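Local structure of imine reductase (Bacillus cereus, 4D3F) at residues V24-L29 against Y45-W50. The protein probably catalyses the NADPH-dependent reduction of imines to amines, binding its cofactor in a Rossmann-type domain. Residues are numbered along the deposited sequence; the frame is centred on the assembly and turned at random.
Sequences VTVIGL and YSVTVW. With NAP (NADP nicotinamide-adenine-dinucleotide phosphate), chain C.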
loop_
_atom_site.group_PDB
_atom_site.type_symbol
_atom_site.label_atom_id
_atom_site.label_comp_id
_atom_site.label_asym_id
_atom_site.label_seq_id
_atom_site.Cartn_x
_atom_site.Cartn_y
_atom_site.Cartn_z
ATOM N N VAL B 24 8.693 -25.505 -29.863
ATOM C CA VAL B 24 7.968 -24.285 -29.546
ATOM C C VAL B 24 8.603 -23.100 -30.263
ATOM O O VAL B 24 9.801 -23.141 -30.531
ATOM C CB VAL B 24 7.914 -24.069 -27.989
ATOM C CG1 VAL B 24 9.246 -23.690 -27.408
ATOM C CG2 VAL B 24 6.875 -23.024 -27.635
ATOM N N THR B 25 7.819 -22.107 -30.582
ATOM C CA THR B 25 8.299 -20.854 -31.133
ATOM C C THR B 25 8.168 -19.755 -30.100
ATOM O O THR B 25 7.121 -19.648 -29.444
ATOM C CB THR B 25 7.511 -20.481 -32.355
ATOM O OG1 THR B 25 7.877 -21.340 -33.456
ATOM C CG2 THR B 25 7.917 -19.040 -32.793
ATOM N N VAL B 26 9.194 -18.920 -29.974
ATOM C CA VAL B 26 9.126 -17.693 -29.136
ATOM C C VAL B 26 9.355 -16.504 -30.047
ATOM O O VAL B 26 10.397 -16.431 -30.718
ATOM C CB VAL B 26 10.197 -17.689 -28.054
ATOM C CG1 VAL B 26 10.155 -16.344 -27.241
ATOM C CG2 VAL B 26 10.008 -18.861 -27.090
ATOM N N ILE B 27 8.422 -15.564 -30.040
ATOM C CA ILE B 27 8.485 -14.330 -30.783
ATOM C C ILE B 27 8.580 -13.190 -29.778
ATOM O O ILE B 27 7.706 -13.045 -28.912
ATOM C CB ILE B 27 7.242 -14.182 -31.615
ATOM C CG1 ILE B 27 7.264 -15.178 -32.761
ATOM C CG2 ILE B 27 7.151 -12.744 -32.169
ATOM C CD1 ILE B 27 6.092 -15.126 -33.662
ATOM N N GLY B 28 9.672 -12.444 -29.839
ATOM C CA GLY B 28 9.890 -11.360 -28.890
ATOM C C GLY B 28 11.007 -11.778 -27.964
ATOM O O GLY B 28 10.868 -12.592 -27.096
ATOM N N LEU B 29 12.176 -11.188 -28.141
ATOM C CA LEU B 29 13.340 -11.469 -27.352
ATOM C C LEU B 29 13.862 -10.207 -26.658
ATOM O O LEU B 29 15.078 -9.949 -26.668
ATOM C CB LEU B 29 14.486 -12.118 -28.185
ATOM C CG LEU B 29 14.136 -13.415 -28.896
ATOM C CD1 LEU B 29 15.281 -13.810 -29.786
ATOM C CD2 LEU B 29 13.818 -14.504 -27.923
ATOM N N TYR B 45 13.542 -28.552 -25.210
ATOM C CA TYR B 45 12.732 -28.230 -26.363
ATOM C C TYR B 45 13.597 -27.859 -27.586
ATOM O O TYR B 45 14.613 -27.232 -27.433
ATOM C CB TYR B 45 11.766 -27.093 -26.057
ATOM C CG TYR B 45 10.519 -27.482 -25.308
ATOM C CD1 TYR B 45 10.572 -27.880 -23.961
ATOM C CD2 TYR B 45 9.276 -27.405 -25.911
ATOM C CE1 TYR B 45 9.438 -28.247 -23.309
ATOM C CE2 TYR B 45 8.141 -27.789 -25.246
ATOM C CZ TYR B 45 8.233 -28.215 -23.964
ATOM O OH TYR B 45 7.119 -28.544 -23.317
ATOM N N SER B 46 13.057 -28.137 -28.776
ATOM C CA SER B 46 13.505 -27.434 -29.997
ATOM C C SER B 46 12.879 -26.023 -29.941
ATOM O O SER B 46 11.681 -25.920 -29.811
ATOM C CB SER B 46 12.935 -28.147 -31.191
ATOM O OG SER B 46 13.148 -27.407 -32.367
ATOM N N VAL B 47 13.674 -24.967 -29.903
ATOM C CA VAL B 47 13.122 -23.606 -29.753
ATOM C C VAL B 47 13.479 -22.775 -31.001
ATOM O O VAL B 47 14.688 -22.626 -31.329
ATOM C CB VAL B 47 13.698 -22.902 -28.525
ATOM C CG1 VAL B 47 13.053 -21.543 -28.369
ATOM C CG2 VAL B 47 13.454 -23.715 -27.290
ATOM N N THR B 48 12.459 -22.297 -31.682
ATOM C CA THR B 48 12.592 -21.461 -32.860
ATOM C C THR B 48 12.299 -20.028 -32.356
ATOM O O THR B 48 11.291 -19.803 -31.662
ATOM C CB THR B 48 11.622 -21.898 -33.946
ATOM O OG1 THR B 48 12.043 -23.149 -34.473
ATOM C CG2 THR B 48 11.672 -20.894 -35.088
ATOM N N VAL B 49 13.138 -19.078 -32.700
ATOM C CA VAL B 49 12.960 -17.671 -32.231
ATOM C C VAL B 49 12.963 -16.698 -33.389
ATOM O O VAL B 49 13.591 -16.922 -34.460
ATOM C CB VAL B 49 14.050 -17.239 -31.229
ATOM C CG1 VAL B 49 14.021 -18.141 -30.027
ATOM C CG2 VAL B 49 15.465 -17.239 -31.841
ATOM N N TRP B 50 12.233 -15.583 -33.211
ATOM C CA TRP B 50 12.288 -14.451 -34.160
ATOM C C TRP B 50 12.239 -13.200 -33.255
ATOM O O TRP B 50 11.522 -13.185 -32.263
ATOM C CB TRP B 50 11.162 -14.408 -35.148
ATOM C CG TRP B 50 11.176 -13.244 -36.050
ATOM C CD1 TRP B 50 11.804 -13.157 -37.229
ATOM C CD2 TRP B 50 10.545 -11.977 -35.834
ATOM N NE1 TRP B 50 11.679 -11.872 -37.758
ATOM C CE2 TRP B 50 10.876 -11.153 -36.920
ATOM C CE3 TRP B 50 9.767 -11.453 -34.805
ATOM C CZ2 TRP B 50 10.435 -9.812 -37.026
ATOM C CZ3 TRP B 50 9.381 -10.098 -34.880
ATOM C CH2 TRP B 50 9.672 -9.330 -36.027
HETATM P PA NAP C . 10.521 -5.266 -24.079
HETATM O O1A NAP C . 11.716 -4.347 -24.099
HETATM O O2A NAP C . 9.115 -4.820 -23.856
HETATM O O5B NAP C . 10.571 -5.882 -25.564
HETATM C C5B NAP C . 9.701 -6.928 -25.877
HETATM C C4B NAP C . 9.777 -7.252 -27.340
HETATM O O4B NAP C . 8.847 -6.451 -28.073
HETATM C C3B NAP C . 11.147 -7.166 -27.950
HETATM O O3B NAP C . 11.212 -8.325 -28.777
HETATM C C2B NAP C . 10.974 -5.995 -28.903
HETATM O O2B NAP C . 11.777 -6.023 -30.112
HETATM C C1B NAP C . 9.529 -6.132 -29.252
HETATM N N9A NAP C . 8.959 -4.927 -29.846
HETATM C C8A NAP C . 8.729 -3.769 -29.187
HETATM N N7A NAP C . 8.164 -2.931 -30.069
HETATM C C5A NAP C . 8.096 -3.549 -31.246
HETATM C C6A NAP C . 7.676 -3.200 -32.579
HETATM N N6A NAP C . 7.177 -1.968 -32.715
HETATM N N1A NAP C . 7.712 -4.069 -33.577
HETATM C C2A NAP C . 8.208 -5.329 -33.387
HETATM N N3A NAP C . 8.666 -5.729 -32.166
HETATM C C4A NAP C . 8.588 -4.892 -31.091
HETATM O O3 NAP C . 10.975 -6.438 -23.169
HETATM P PN NAP C . 10.446 -7.282 -21.902
HETATM O O1N NAP C . 11.038 -6.714 -20.684
HETATM O O2N NAP C . 11.029 -8.660 -22.116
HETATM O O5D NAP C . 8.893 -7.200 -21.902
HETATM C C5D NAP C . 7.926 -7.998 -22.642
HETATM C C4D NAP C . 6.585 -8.037 -21.939
HETATM O O4D NAP C . 6.707 -8.726 -20.696
HETATM C C3D NAP C . 6.093 -6.621 -21.558
HETATM O O3D NAP C . 4.717 -6.535 -21.961
HETATM C C2D NAP C . 6.404 -6.480 -20.080
HETATM O O2D NAP C . 5.514 -5.582 -19.414
HETATM C C1D NAP C . 6.132 -7.936 -19.657
HETATM N N1N NAP C . 6.665 -8.254 -18.371
HETATM C C2N NAP C . 7.926 -7.862 -18.092
HETATM C C3N NAP C . 8.495 -8.102 -16.861
HETATM C C7N NAP C . 9.937 -7.665 -16.680
HETATM O O7N NAP C . 10.352 -7.770 -15.573
HETATM N N7N NAP C . 10.784 -7.424 -17.696
HETATM C C4N NAP C . 7.768 -8.765 -15.881
HETATM C C5N NAP C . 6.461 -9.200 -16.174
HETATM C C6N NAP C . 5.899 -8.948 -17.439
HETATM P P2B NAP C . 13.305 -5.541 -30.045
HETATM O O1X NAP C . 13.606 -5.473 -31.516
HETATM O O2X NAP C . 13.255 -4.159 -29.300
HETATM O O3X NAP C . 14.069 -6.573 -29.209
#
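Tyr45 meets Val24 just ahead of the paired strands: ring atom CD2 lies 4.0 Å from Val24 CG1, the methyl approaching the ring obliquely. Val24 holds that methyl between its backbone N and carbonyl carbon (chi1 71°), the branch that also faces Val47. Ser46 O receives the first rung of a parallel ladder from Val24 N. At Val47, CG1 packs on Val26 CG2 at 4.3 Å, while CG2 faces Val24. Thr48 is gripped at both ends of its backbone: its N donates to Val24 O almost straight (172° at the hydrogen), and its O accepts from Val26 N at 2.8 Å. The same carbonyl receives a CA-H...O contact from Thr25 CA, and Thr25 OG1 reaches Thr48 CB at 3.8 Å; that hydroxyl's hydrogen-bond partners are Asn78 and Ala74. Val49 CB meets Leu29 CD1 at 3.9 Å, the two side chains crossing at about a right angle. Trp50 N donates to Val26 O, and its O takes Gly28 N at 3.1 Å, carrying the ladder one residue past strand 24-27, into the loop that begins at Gly28. With CG anti to the backbone N (chi1 177°), the indole presents its CE3 edge to Ile27 CG2, which lies near the ring plane. Beyond the ladder, Leu29 N makes a weak hydrogen bond to O3B of NADP, consistent with a Rossmann glycine-rich turn. The strands run parallel as part of the first beta-alpha-beta unit: helix 31-43 packs on the Val24 and Val47 face, helix 71-77 on the Thr25, Thr48 and Trp50 face, and strand 80-83 continues the sheet beyond strand 23-27.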